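Local coordinates for protein AGR_C_4470p (Agrobacterium tumefaciens str. C58, PDB 2HQV) that is of unknown function but belongs to the ChuX/HutX haem-utilisation family and so probably takes part in handling haem, at residues Ala69-Asp73 against Ile124-Cys129; Arg80-Leu86 against Val98-Glu104; Thr133-Arg137 against Phe178-Arg182; Arg143-Val147 against Leu175-Glu179. One frame throughout, in Å; residues are numbered along the deposited sequence.

Contact 1. Residues Ala69-Asp73 against Ile124-Cys129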
loop_
_atom_site.group_PDB
_atom_site.type_symbol
_atom_site.label_atom_id
_atom_site.label_comp_id
_atom_site.label_asym_id
_atom_site.label_seq_id
_atom_site.Cartn_x
_atom_site.Cartn_y
_atom_site.Cartn_z
ATOM N N ALA A 69 -19.179 5.460 7.809
ATOM C CA ALA A 69 -18.198 6.174 6.998
ATOM C C ALA A 69 -18.230 7.697 7.164
ATOM O O ALA A 69 -17.202 8.360 7.029
ATOM C CB ALA A 69 -18.380 5.805 5.529
ATOM N N ASP A 70 -19.401 8.252 7.462
ATOM C CA ASP A 70 -19.521 9.696 7.626
ATOM C C ASP A 70 -18.752 10.235 8.835
ATOM O O ASP A 70 -18.621 11.442 8.998
ATOM C CB ASP A 70 -20.997 10.107 7.718
ATOM C CG ASP A 70 -21.700 9.505 8.915
ATOM O OD1 ASP A 70 -21.271 9.776 10.054
ATOM O OD2 ASP A 70 -22.686 8.766 8.713
ATOM N N ARG A 71 -18.243 9.342 9.678
ATOM C CA ARG A 71 -17.467 9.751 10.846
ATOM C C ARG A 71 -15.969 9.874 10.505
ATOM O O ARG A 71 -15.144 10.146 11.382
ATOM C CB ARG A 71 -17.656 8.743 11.989
ATOM C CG ARG A 71 -19.039 8.768 12.656
ATOM C CD ARG A 71 -19.373 10.157 13.207
ATOM N NE ARG A 71 -19.925 11.034 12.178
ATOM C CZ ARG A 71 -19.889 12.366 12.216
ATOM N NH1 ARG A 71 -19.316 12.998 13.232
ATOM N NH2 ARG A 71 -20.443 13.069 11.234
ATOM N N PHE A 72 -15.630 9.694 9.229
ATOM C CA PHE A 72 -14.240 9.757 8.765
ATOM C C PHE A 72 -13.456 10.946 9.333
ATOM O O PHE A 72 -12.454 10.760 10.022
ATOM C CB PHE A 72 -14.209 9.780 7.231
ATOM C CG PHE A 72 -12.822 9.675 6.630
ATOM C CD1 PHE A 72 -11.981 10.782 6.578
ATOM C CD2 PHE A 72 -12.377 8.472 6.090
ATOM C CE1 PHE A 72 -10.716 10.693 5.991
ATOM C CE2 PHE A 72 -11.117 8.369 5.502
ATOM C CZ PHE A 72 -10.284 9.480 5.452
ATOM N N ASP A 73 -13.918 12.160 9.045
ATOM C CA ASP A 73 -13.259 13.376 9.524
ATOM C C ASP A 73 -13.164 13.480 11.049
ATOM O O ASP A 73 -12.127 13.871 11.583
ATOM C CB ASP A 73 -13.992 14.606 8.979
ATOM C CG ASP A 73 -13.589 14.940 7.558
ATOM O OD1 ASP A 73 -13.493 14.017 6.726
ATOM O OD2 ASP A 73 -13.372 16.134 7.275
ATOM N N ILE A 124 -5.433 9.793 0.661
ATOM C CA ILE A 124 -6.392 8.758 1.016
ATOM C C ILE A 124 -7.679 8.947 0.202
ATOM O O ILE A 124 -8.235 10.052 0.162
ATOM C CB ILE A 124 -6.701 8.827 2.523
ATOM C CG1 ILE A 124 -5.407 8.593 3.316
ATOM C CG2 ILE A 124 -7.774 7.814 2.892
ATOM C CD1 ILE A 124 -5.577 8.624 4.825
ATOM N N LYS A 125 -8.152 7.884 -0.448
ATOM C CA LYS A 125 -9.377 7.995 -1.238
ATOM C C LYS A 125 -10.567 7.851 -0.295
ATOM O O LYS A 125 -11.228 6.807 -0.232
ATOM C CB LYS A 125 -9.430 6.931 -2.343
ATOM C CG LYS A 125 -10.458 7.266 -3.435
ATOM C CD LYS A 125 -10.445 6.273 -4.588
ATOM C CE LYS A 125 -11.508 6.628 -5.629
ATOM N NZ LYS A 125 -11.478 5.677 -6.780
ATOM N N LYS A 126 -10.812 8.931 0.440
ATOM C CA LYS A 126 -11.871 9.017 1.429
ATOM C C LYS A 126 -13.249 8.604 0.931
ATOM O O LYS A 126 -14.007 7.988 1.672
ATOM C CB LYS A 126 -11.936 10.445 1.992
ATOM C CG LYS A 126 -13.057 10.681 2.991
ATOM C CD LYS A 126 -13.186 12.157 3.350
ATOM C CE LYS A 126 -14.453 12.421 4.155
ATOM N NZ LYS A 126 -14.688 13.871 4.407
ATOM N N ASP A 127 -13.577 8.927 -0.317
ATOM C CA ASP A 127 -14.898 8.574 -0.817
ATOM C C ASP A 127 -15.080 7.076 -1.049
ATOM O O ASP A 127 -16.170 6.626 -1.379
ATOM C CB ASP A 127 -15.241 9.388 -2.078
ATOM C CG ASP A 127 -14.490 8.933 -3.319
ATOM O OD1 ASP A 127 -13.529 8.143 -3.221
ATOM O OD2 ASP A 127 -14.872 9.391 -4.413
ATOM N N ASN A 128 -14.017 6.304 -0.847
ATOM C CA ASN A 128 -14.082 4.847 -1.004
ATOM C C ASN A 128 -14.407 4.175 0.334
ATOM O O ASN A 128 -14.686 2.979 0.386
ATOM C CB ASN A 128 -12.741 4.285 -1.487
ATOM C CG ASN A 128 -12.615 4.249 -3.002
ATOM O OD1 ASN A 128 -11.688 3.633 -3.539
ATOM N ND2 ASN A 128 -13.532 4.908 -3.698
ATOM N N CYS A 129 -14.354 4.947 1.415
ATOM C CA CYS A 129 -14.595 4.404 2.748
ATOM C C CYS A 129 -16.044 3.979 2.953
ATOM O O CYS A 129 -16.977 4.762 2.732
ATOM C CB CYS A 129 -14.190 5.420 3.814
ATOM S SG CYS A 129 -14.321 4.797 5.506
HETATM O O HOH W 1 -16.284 12.694 7.182
#

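Contact 2. Residues Arg80-Leu86 against Val98-Glu104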
loop_
_atom_site.group_PDB
_atom_site.type_symbol
_atom_site.label_atom_id
_atom_site.label_comp_id
_atom_site.label_asym_id
_atom_site.label_seq_id
_atom_site.Cartn_x
_atom_site.Cartn_y
_atom_site.Cartn_z
ATOM N N ARG A 80 -5.614 12.387 15.531
ATOM C CA ARG A 80 -4.503 13.324 15.413
ATOM C C ARG A 80 -4.038 13.783 16.797
ATOM O O ARG A 80 -2.928 14.282 16.952
ATOM C CB ARG A 80 -4.908 14.542 14.575
ATOM C CG ARG A 80 -5.122 14.235 13.098
ATOM C CD ARG A 80 -5.299 15.510 12.300
ATOM N NE ARG A 80 -4.181 16.413 12.538
ATOM C CZ ARG A 80 -4.269 17.544 13.227
ATOM N NH1 ARG A 80 -5.434 17.927 13.743
ATOM N NH2 ARG A 80 -3.185 18.283 13.422
ATOM N N GLY A 81 -4.889 13.607 17.802
ATOM C CA GLY A 81 -4.518 14.012 19.147
ATOM C C GLY A 81 -3.959 12.856 19.954
ATOM O O GLY A 81 -3.613 13.023 21.122
ATOM N N TRP A 82 -3.852 11.687 19.326
ATOM C CA TRP A 82 -3.351 10.491 20.006
ATOM C C TRP A 82 -1.835 10.409 20.113
ATOM O O TRP A 82 -1.311 9.526 20.786
ATOM C CB TRP A 82 -3.853 9.228 19.299
ATOM C CG TRP A 82 -5.332 8.963 19.397
ATOM C CD1 TRP A 82 -6.297 9.793 19.903
ATOM C CD2 TRP A 82 -6.015 7.786 18.944
ATOM N NE1 TRP A 82 -7.534 9.203 19.791
ATOM C CE2 TRP A 82 -7.392 7.972 19.206
ATOM C CE3 TRP A 82 -5.595 6.592 18.339
ATOM C CZ2 TRP A 82 -8.357 7.004 18.883
ATOM C CZ3 TRP A 82 -6.557 5.625 18.015
ATOM C CH2 TRP A 82 -7.924 5.842 18.291
ATOM N N GLY A 83 -1.127 11.318 19.458
ATOM C CA GLY A 83 0.321 11.280 19.509
ATOM C C GLY A 83 0.864 10.417 18.386
ATOM O O GLY A 83 0.228 10.282 17.343
ATOM N N GLU A 84 2.032 9.820 18.592
ATOM C CA GLU A 84 2.630 8.980 17.558
ATOM C C GLU A 84 1.982 7.600 17.486
ATOM O O GLU A 84 2.076 6.808 18.417
ATOM C CB GLU A 84 4.136 8.825 17.798
ATOM C CG GLU A 84 4.859 8.076 16.682
ATOM C CD GLU A 84 6.322 7.803 17.002
ATOM O OE1 GLU A 84 7.015 7.193 16.163
ATOM O OE2 GLU A 84 6.778 8.199 18.094
ATOM N N ILE A 85 1.318 7.322 16.372
ATOM C CA ILE A 85 0.670 6.034 16.171
ATOM C C ILE A 85 1.448 5.247 15.114
ATOM O O ILE A 85 2.537 5.649 14.709
ATOM C CB ILE A 85 -0.815 6.220 15.720
ATOM C CG1 ILE A 85 -0.921 7.206 14.547
ATOM C CG2 ILE A 85 -1.636 6.750 16.884
ATOM C CD1 ILE A 85 -0.350 6.706 13.212
ATOM N N LEU A 86 0.913 4.113 14.681
ATOM C CA LEU A 86 1.587 3.345 13.648
ATOM C C LEU A 86 0.634 3.180 12.471
ATOM O O LEU A 86 -0.427 2.575 12.599
ATOM C CB LEU A 86 2.017 1.969 14.168
ATOM C CG LEU A 86 2.729 1.106 13.115
ATOM C CD1 LEU A 86 4.018 1.794 12.688
ATOM C CD2 LEU A 86 3.030 -0.282 13.681
ATOM N N VAL A 98 4.638 2.769 9.179
ATOM C CA VAL A 98 5.211 4.083 9.411
ATOM C C VAL A 98 4.758 4.694 10.729
ATOM O O VAL A 98 3.568 4.923 10.942
ATOM C CB VAL A 98 4.819 5.061 8.275
ATOM C CG1 VAL A 98 5.615 6.370 8.399
ATOM C CG2 VAL A 98 5.049 4.401 6.912
ATOM N N PRO A 99 5.705 4.937 11.644
ATOM C CA PRO A 99 5.340 5.538 12.929
ATOM C C PRO A 99 5.303 7.054 12.740
ATOM O O PRO A 99 6.117 7.611 11.999
ATOM C CB PRO A 99 6.475 5.104 13.843
ATOM C CG PRO A 99 7.660 5.129 12.917
ATOM C CD PRO A 99 7.105 4.473 11.654
ATOM N N GLY A 100 4.355 7.718 13.387
ATOM C CA GLY A 100 4.280 9.163 13.269
ATOM C C GLY A 100 2.949 9.720 13.718
ATOM O O GLY A 100 2.016 8.965 13.973
ATOM N N HIS A 101 2.876 11.042 13.849
ATOM C CA HIS A 101 1.636 11.701 14.230
ATOM C C HIS A 101 0.820 11.836 12.953
ATOM O O HIS A 101 1.380 11.987 11.871
ATOM C CB HIS A 101 1.903 13.105 14.790
ATOM C CG HIS A 101 2.507 13.114 16.159
ATOM N ND1 HIS A 101 3.803 12.714 16.408
ATOM C CD2 HIS A 101 1.985 13.466 17.360
ATOM C CE1 HIS A 101 4.053 12.819 17.703
ATOM N NE2 HIS A 101 2.966 13.273 18.300
ATOM N N LEU A 102 -0.498 11.759 13.061
ATOM C CA LEU A 102 -1.331 11.925 11.878
ATOM C C LEU A 102 -1.451 13.415 11.575
ATOM O O LEU A 102 -1.836 14.202 12.445
ATOM C CB LEU A 102 -2.713 11.322 12.108
ATOM C CG LEU A 102 -2.747 9.797 12.170
ATOM C CD1 LEU A 102 -4.183 9.307 12.284
ATOM C CD2 LEU A 102 -2.089 9.245 10.918
ATOM N N PRO A 103 -1.114 13.829 10.340
ATOM C CA PRO A 103 -1.202 15.246 9.975
ATOM C C PRO A 103 -2.601 15.669 9.558
ATOM O O PRO A 103 -3.483 14.835 9.354
ATOM C CB PRO A 103 -0.218 15.357 8.819
ATOM C CG PRO A 103 -0.456 14.078 8.096
ATOM C CD PRO A 103 -0.542 13.043 9.231
ATOM N N GLU A 104 -2.793 16.977 9.427
ATOM C CA GLU A 104 -4.074 17.522 9.012
ATOM C C GLU A 104 -4.244 17.201 7.538
ATOM O O GLU A 104 -3.259 17.060 6.808
ATOM C CB GLU A 104 -4.097 19.039 9.200
ATOM C CG GLU A 104 -3.654 19.504 10.576
ATOM C CD GLU A 104 -3.664 21.018 10.707
ATOM O OE1 GLU A 104 -3.071 21.699 9.843
ATOM O OE2 GLU A 104 -4.265 21.524 11.675
HETATM O O HOH W 2 -1.089 14.990 14.825
HETATM O O HOH W 3 -1.656 11.218 15.635
#

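Contact 3. Residues Thr133-Arg137 against Phe178-Arg182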
loop_
_atom_site.group_PDB
_atom_site.type_symbol
_atom_site.label_atom_id
_atom_site.label_comp_id
_atom_site.label_asym_id
_atom_site.label_seq_id
_atom_site.Cartn_x
_atom_site.Cartn_y
_atom_site.Cartn_z
ATOM N N THR A 133 -13.746 0.423 11.312
ATOM C CA THR A 133 -13.874 -0.579 12.366
ATOM C C THR A 133 -12.738 -0.594 13.375
ATOM O O THR A 133 -11.567 -0.723 13.008
ATOM C CB THR A 133 -13.969 -1.988 11.757
ATOM O OG1 THR A 133 -14.951 -1.983 10.713
ATOM C CG2 THR A 133 -14.342 -3.013 12.836
ATOM N N PHE A 134 -13.111 -0.482 14.649
ATOM C CA PHE A 134 -12.157 -0.497 15.748
ATOM C C PHE A 134 -11.972 -1.958 16.143
ATOM O O PHE A 134 -12.907 -2.599 16.633
ATOM C CB PHE A 134 -12.702 0.317 16.931
ATOM C CG PHE A 134 -12.911 1.769 16.618
ATOM C CD1 PHE A 134 -13.984 2.181 15.832
ATOM C CD2 PHE A 134 -12.014 2.724 17.088
ATOM C CE1 PHE A 134 -14.163 3.524 15.515
ATOM C CE2 PHE A 134 -12.177 4.071 16.781
ATOM C CZ PHE A 134 -13.253 4.479 15.991
ATOM N N VAL A 135 -10.768 -2.479 15.914
ATOM C CA VAL A 135 -10.457 -3.874 16.207
ATOM C C VAL A 135 -9.613 -4.004 17.473
ATOM O O VAL A 135 -8.509 -3.474 17.563
ATOM C CB VAL A 135 -9.728 -4.511 15.004
ATOM C CG1 VAL A 135 -9.475 -5.991 15.249
ATOM C CG2 VAL A 135 -10.565 -4.309 13.738
ATOM N N ASP A 136 -10.162 -4.714 18.453
ATOM C CA ASP A 136 -9.518 -4.916 19.747
ATOM C C ASP A 136 -9.506 -6.425 19.996
ATOM O O ASP A 136 -10.499 -6.991 20.446
ATOM C CB ASP A 136 -10.340 -4.192 20.827
ATOM C CG ASP A 136 -9.773 -4.362 22.227
ATOM O OD1 ASP A 136 -8.875 -5.214 22.424
ATOM O OD2 ASP A 136 -10.239 -3.636 23.137
ATOM N N ARG A 137 -8.387 -7.064 19.687
ATOM C CA ARG A 137 -8.295 -8.496 19.858
ATOM C C ARG A 137 -6.908 -9.017 20.135
ATOM O O ARG A 137 -5.898 -8.345 19.922
ATOM C CB ARG A 137 -8.823 -9.222 18.623
ATOM C CG ARG A 137 -8.136 -8.821 17.334
ATOM C CD ARG A 137 -8.744 -9.537 16.140
ATOM N NE ARG A 137 -8.319 -10.932 16.054
ATOM C CZ ARG A 137 -7.186 -11.342 15.486
ATOM N NH1 ARG A 137 -6.350 -10.468 14.937
ATOM N NH2 ARG A 137 -6.879 -12.632 15.483
ATOM N N PHE A 178 -8.215 5.376 22.584
ATOM C CA PHE A 178 -8.742 4.402 21.631
ATOM C C PHE A 178 -10.006 3.761 22.226
ATOM O O PHE A 178 -11.075 3.757 21.608
ATOM C CB PHE A 178 -7.701 3.307 21.357
ATOM C CG PHE A 178 -8.266 2.099 20.654
ATOM C CD1 PHE A 178 -8.347 2.052 19.267
ATOM C CD2 PHE A 178 -8.759 1.023 21.388
ATOM C CE1 PHE A 178 -8.914 0.954 18.616
ATOM C CE2 PHE A 178 -9.330 -0.082 20.741
ATOM C CZ PHE A 178 -9.405 -0.112 19.350
ATOM N N GLU A 179 -9.870 3.217 23.431
ATOM C CA GLU A 179 -10.989 2.565 24.109
ATOM C C GLU A 179 -12.186 3.507 24.239
ATOM O O GLU A 179 -13.326 3.122 23.991
ATOM C CB GLU A 179 -10.549 2.095 25.492
ATOM C CG GLU A 179 -9.310 1.206 25.469
ATOM C CD GLU A 179 -8.946 0.687 26.845
ATOM O OE1 GLU A 179 -9.018 1.477 27.809
ATOM O OE2 GLU A 179 -8.581 -0.505 26.961
ATOM N N GLU A 180 -11.901 4.745 24.628
ATOM C CA GLU A 180 -12.908 5.784 24.798
ATOM C C GLU A 180 -13.686 5.984 23.494
ATOM O O GLU A 180 -14.913 5.921 23.468
ATOM C CB GLU A 180 -12.198 7.078 25.194
ATOM C CG GLU A 180 -13.086 8.240 25.577
ATOM C CD GLU A 180 -12.294 9.541 25.652
ATOM O OE1 GLU A 180 -11.177 9.526 26.215
ATOM O OE2 GLU A 180 -12.786 10.576 25.150
ATOM N N LEU A 181 -12.965 6.231 22.408
ATOM C CA LEU A 181 -13.603 6.438 21.113
ATOM C C LEU A 181 -14.368 5.188 20.657
ATOM O O LEU A 181 -15.529 5.280 20.231
ATOM C CB LEU A 181 -12.551 6.828 20.073
ATOM C CG LEU A 181 -13.064 7.182 18.678
ATOM C CD1 LEU A 181 -14.055 8.352 18.769
ATOM C CD2 LEU A 181 -11.892 7.535 17.792
ATOM N N ARG A 182 -13.719 4.025 20.755
ATOM C CA ARG A 182 -14.338 2.753 20.363
ATOM C C ARG A 182 -15.610 2.468 21.175
ATOM O O ARG A 182 -16.634 2.086 20.607
ATOM C CB ARG A 182 -13.332 1.601 20.530
ATOM C CG ARG A 182 -13.831 0.209 20.084
ATOM C CD ARG A 182 -14.641 -0.533 21.153
ATOM N NE ARG A 182 -13.809 -1.205 22.152
ATOM C CZ ARG A 182 -13.191 -0.589 23.151
ATOM N NH1 ARG A 182 -13.309 0.723 23.288
ATOM N NH2 ARG A 182 -12.457 -1.278 24.015
#

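Contact 4. Residues Arg143-Val147 against Leu175-Glu179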
loop_
_atom_site.group_PDB
_atom_site.type_symbol
_atom_site.label_atom_id
_atom_site.label_comp_id
_atom_site.label_asym_id
_atom_site.label_seq_id
_atom_site.Cartn_x
_atom_site.Cartn_y
_atom_site.Cartn_z
ATOM N N ARG A 143 -2.919 -8.473 23.375
ATOM C CA ARG A 143 -3.936 -7.536 22.927
ATOM C C ARG A 143 -3.388 -6.568 21.876
ATOM O O ARG A 143 -2.290 -6.037 22.012
ATOM C CB ARG A 143 -4.468 -6.743 24.114
ATOM C CG ARG A 143 -5.773 -6.040 23.827
ATOM C CD ARG A 143 -6.063 -5.011 24.887
ATOM N NE ARG A 143 -7.261 -4.242 24.591
ATOM C CZ ARG A 143 -7.625 -3.161 25.277
ATOM N NH1 ARG A 143 -6.888 -2.716 26.296
ATOM N NH2 ARG A 143 -8.732 -2.519 24.960
ATOM N N SER A 144 -4.178 -6.353 20.832
ATOM C CA SER A 144 -3.828 -5.454 19.747
ATOM C C SER A 144 -5.026 -4.532 19.495
ATOM O O SER A 144 -6.170 -4.989 19.401
ATOM C CB SER A 144 -3.521 -6.273 18.487
ATOM O OG SER A 144 -3.449 -5.469 17.323
ATOM N N CYS A 145 -4.764 -3.236 19.403
ATOM C CA CYS A 145 -5.823 -2.262 19.158
ATOM C C CYS A 145 -5.514 -1.431 17.915
ATOM O O CYS A 145 -4.458 -0.818 17.818
ATOM C CB CYS A 145 -5.982 -1.350 20.373
ATOM S SG CYS A 145 -6.504 -2.211 21.888
ATOM N N SER A 146 -6.448 -1.403 16.973
ATOM C CA SER A 146 -6.239 -0.650 15.740
ATOM C C SER A 146 -7.554 -0.140 15.163
ATOM O O SER A 146 -8.641 -0.594 15.540
ATOM C CB SER A 146 -5.521 -1.533 14.710
ATOM O OG SER A 146 -6.216 -2.757 14.516
ATOM N N VAL A 147 -7.447 0.826 14.260
ATOM C CA VAL A 147 -8.613 1.402 13.612
ATOM C C VAL A 147 -8.497 1.113 12.115
ATOM O O VAL A 147 -7.574 1.585 11.442
ATOM C CB VAL A 147 -8.689 2.924 13.850
ATOM C CG1 VAL A 147 -9.988 3.479 13.266
ATOM C CG2 VAL A 147 -8.605 3.218 15.348
ATOM N N LEU A 175 -3.906 4.265 24.472
ATOM C CA LEU A 175 -4.857 3.168 24.622
ATOM C C LEU A 175 -6.179 3.665 25.187
ATOM O O LEU A 175 -7.242 3.297 24.698
ATOM C CB LEU A 175 -4.276 2.087 25.539
ATOM C CG LEU A 175 -5.195 0.901 25.846
ATOM C CD1 LEU A 175 -5.648 0.245 24.542
ATOM C CD2 LEU A 175 -4.460 -0.103 26.728
ATOM N N ALA A 176 -6.109 4.500 26.223
ATOM C CA ALA A 176 -7.312 5.044 26.848
ATOM C C ALA A 176 -8.182 5.806 25.838
ATOM O O ALA A 176 -9.409 5.672 25.839
ATOM C CB ALA A 176 -6.930 5.964 28.016
ATOM N N LYS A 177 -7.547 6.602 24.979
ATOM C CA LYS A 177 -8.282 7.369 23.970
ATOM C C LYS A 177 -8.923 6.440 22.942
ATOM O O LYS A 177 -10.034 6.687 22.474
ATOM C CB LYS A 177 -7.347 8.359 23.264
ATOM C CG LYS A 177 -6.722 9.385 24.212
ATOM C CD LYS A 177 -5.806 10.346 23.482
ATOM C CE LYS A 177 -5.195 11.364 24.440
ATOM N NZ LYS A 177 -4.317 12.328 23.716
ATOM N N PHE A 178 -8.215 5.376 22.584
ATOM C CA PHE A 178 -8.742 4.402 21.631
ATOM C C PHE A 178 -10.006 3.761 22.226
ATOM O O PHE A 178 -11.075 3.757 21.608
ATOM C CB PHE A 178 -7.701 3.307 21.357
ATOM C CG PHE A 178 -8.266 2.099 20.654
ATOM C CD1 PHE A 178 -8.347 2.052 19.267
ATOM C CD2 PHE A 178 -8.759 1.023 21.388
ATOM C CE1 PHE A 178 -8.914 0.954 18.616
ATOM C CE2 PHE A 178 -9.330 -0.082 20.741
ATOM C CZ PHE A 178 -9.405 -0.112 19.350
ATOM N N GLU A 179 -9.870 3.217 23.431
ATOM C CA GLU A 179 -10.989 2.565 24.109
ATOM C C GLU A 179 -12.186 3.507 24.239
ATOM O O GLU A 179 -13.326 3.122 23.991
ATOM C CB GLU A 179 -10.549 2.095 25.492
ATOM C CG GLU A 179 -9.310 1.206 25.469
ATOM C CD GLU A 179 -8.946 0.687 26.845
ATOM O OE1 GLU A 179 -9.018 1.477 27.809
ATOM O OE2 GLU A 179 -8.581 -0.505 26.961
#

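Contact 1. Residues Ala69-Asp73 against Ile124-Cys129
The side chain of K126 lies across one face of the F72 ring, and this overlap is the compact heart of the contact. K126 CG sits almost exactly above the ring centre, 3.6 Å from the centroid and 4° off the ring normal, in a CH-pi contact. The lysine chain, extended from CG to NZ, carries CD over the CD1 side of the F72 ring and lets the amine emerge beyond it. At the ring's edge I124 CG2 meets F72 CZ at 4.0 Å, while C129 SG touches F72 CD2 at 4.2 Å. A69 finishes this inner side with its CB 3.3 Å from C129 O. Here the entry to helix 72-79 rests on the link between the small three-stranded sheet and strand 129-139; F112 packs edge-to-face on F72, and I124 continues in an antiparallel ladder with a strand of the second subunit. The outer side, where D73 is exposed, is looser and wetter. K126 NZ reaches D73 OD1 at 2.6 Å in a salt bridge, approaching from 40° above the carboxylate plane, and it also pairs with E107. Water 1 accepts from D73 N and donates to D70 O, with a long, weak bond from K126 NZ at 3.4 Å.

Contact 2. Residues Arg80-Leu86 against Val98-Glu104
I85 and G100 form an antiparallel hydrogen-bonded pair, with I85 N giving to G100 O at 3.0 Å and G100 N to I85 O at 3.1 Å, and L86 follows opposite P99 as a non-hydrogen-bonded pair. Past the ladder the backbones stay close but are bridged by two waters: water 3 links G83 O to L102 N, and water 2 links R80 O to L102 O. The H101 ring lies with one face over the G83-E84 peptide, its CD2 3.4 Å from G83 C. E84, extended from CG onward, runs alongside P99 in the same direction and brings OE1 to 3.2 Å from P99 CB; its carboxylate is paired with R163. I85 CD1 meets L102 CD2 at 3.8 Å, the two side chains crossing at about a right angle. R80, bent at chi3 (54°), lays a guanidinium face on E104 CG, 3.1 Å from NH2, while NE makes a weak bond to L102 O. E104 OE2 is a long charge partner lying well out of that plane. This is the open end of a beta hairpin, strands 85-90 and 94-100, with 94-100 the outermost strand of the six-stranded antiparallel sheet within this chain.

Contact 3. Residues Thr133-Arg137 against Phe178-Arg182
F134 turns its ring toward the helix with CG opposite the carbonyl carbon (chi1 -62°), while R182, whose CG lies opposite the backbone N, folds back on itself at chi2 and chi3 to bring its guanidinium round toward D136. These rotations serve a familiar architecture: the C-terminal helix 172-185 packed on one face of an antiparallel sheet, here above strand 129-139. The local axes run 9.7 Å apart, with their directions 126° from each other. F134 is the main apolar link. Over one of its faces stands the backbone end of R182, with CA 4.3 Å from the ring centroid in a CH-pi contact, while the aliphatic part of the same arginine presses closer still to the root of the ring, R182 CG lying 3.4 Å from F134 CB. L181 comes to the far rim at roughly a right angle, its CD2 3.6 Å from F134 CE2. At the edge, in the ring plane, F178 CE1 meets F134 CD2 at 3.9 Å as the two phenylalanines slide past each other in opposite directions. Helix 72-79 contributes I75 to the surroundings of F134, and F185 adds another ring one turn along the helix. The polar margin is much less firmly held. D136 has its stronger partner in R143 of the adjacent strand, which leaves R182 as an additional positive neighbour for the carboxylate. With the two planes 40° apart, R182 NH2 stands 3.4 Å from D136 OD2, a salt bridge whose hydrogen bond is weak and well short of straight.

Contact 4. Residues Arg143-Val147 against Leu175-Glu179
R143 reaches out from its strand as a nearly straight rod and meets E179 end-on, with both terminal nitrogens directed at one oxygen. R143 NH2 lies 2.8 Å and R143 NH1 2.9 Å from E179 OE2, which sits in the guanidinium plane, although the carboxylate itself is turned 42° from that plane. NH1 arrives close to the line of the C-O bond, whereas NH2 uses the anti lone pair. L175 crosses the arginine obliquely, with L175 CD2 3.6 Å from R143 NH1. C145 fills the angle between this pair and the F178 ring. C145 SG, opposite the carbonyl carbon (chi1 -63°), touches L175 CD1 at 3.7 Å and also lies over a face of the R143 guanidinium. C145 CB stands over a face of F178 in a CH-pi contact, 3.7 Å from the centroid, with the sulfur making an oblique sulfur-aromatic approach. In the plane of that ring V147 CG2 meets F178 CE1 at 4.0 Å, with S146 O also at the edge. Strand 142-151, central in the six-stranded sheet, is thereby covered by helix 172-185, the axes of the short segments lying 63° apart. D136 on the neighbouring strand 129-139 also pairs with R143 NH2, placing the guanidinium between two acids. Its positive charge would be expected to ease the repulsion between these carboxylates and favour their ionised forms, joining two strands and the helix.

Overall arrangement
Following the chain from the N terminus, contact 1 opens where strand 64-68 gives way to helix 72-79 and closes just before strand 129-139. Contact 2 is nested within that loop and draws together the base of the hairpin of strands 85-90 and 94-100. Contacts 3 and 4 come later, in series with both: neighbouring strands 129-139 and 142-151 each meet helix 172-185, and both contacts end on the same stretch of it, where their loops overlap instead of nesting cleanly. Their centres are about 5 Å apart, they share F178 and E179, and D136 pairs with R143 between them. W82 from contact 2 packs on F178, joining the hairpin's approach to the same helix-covered sheet.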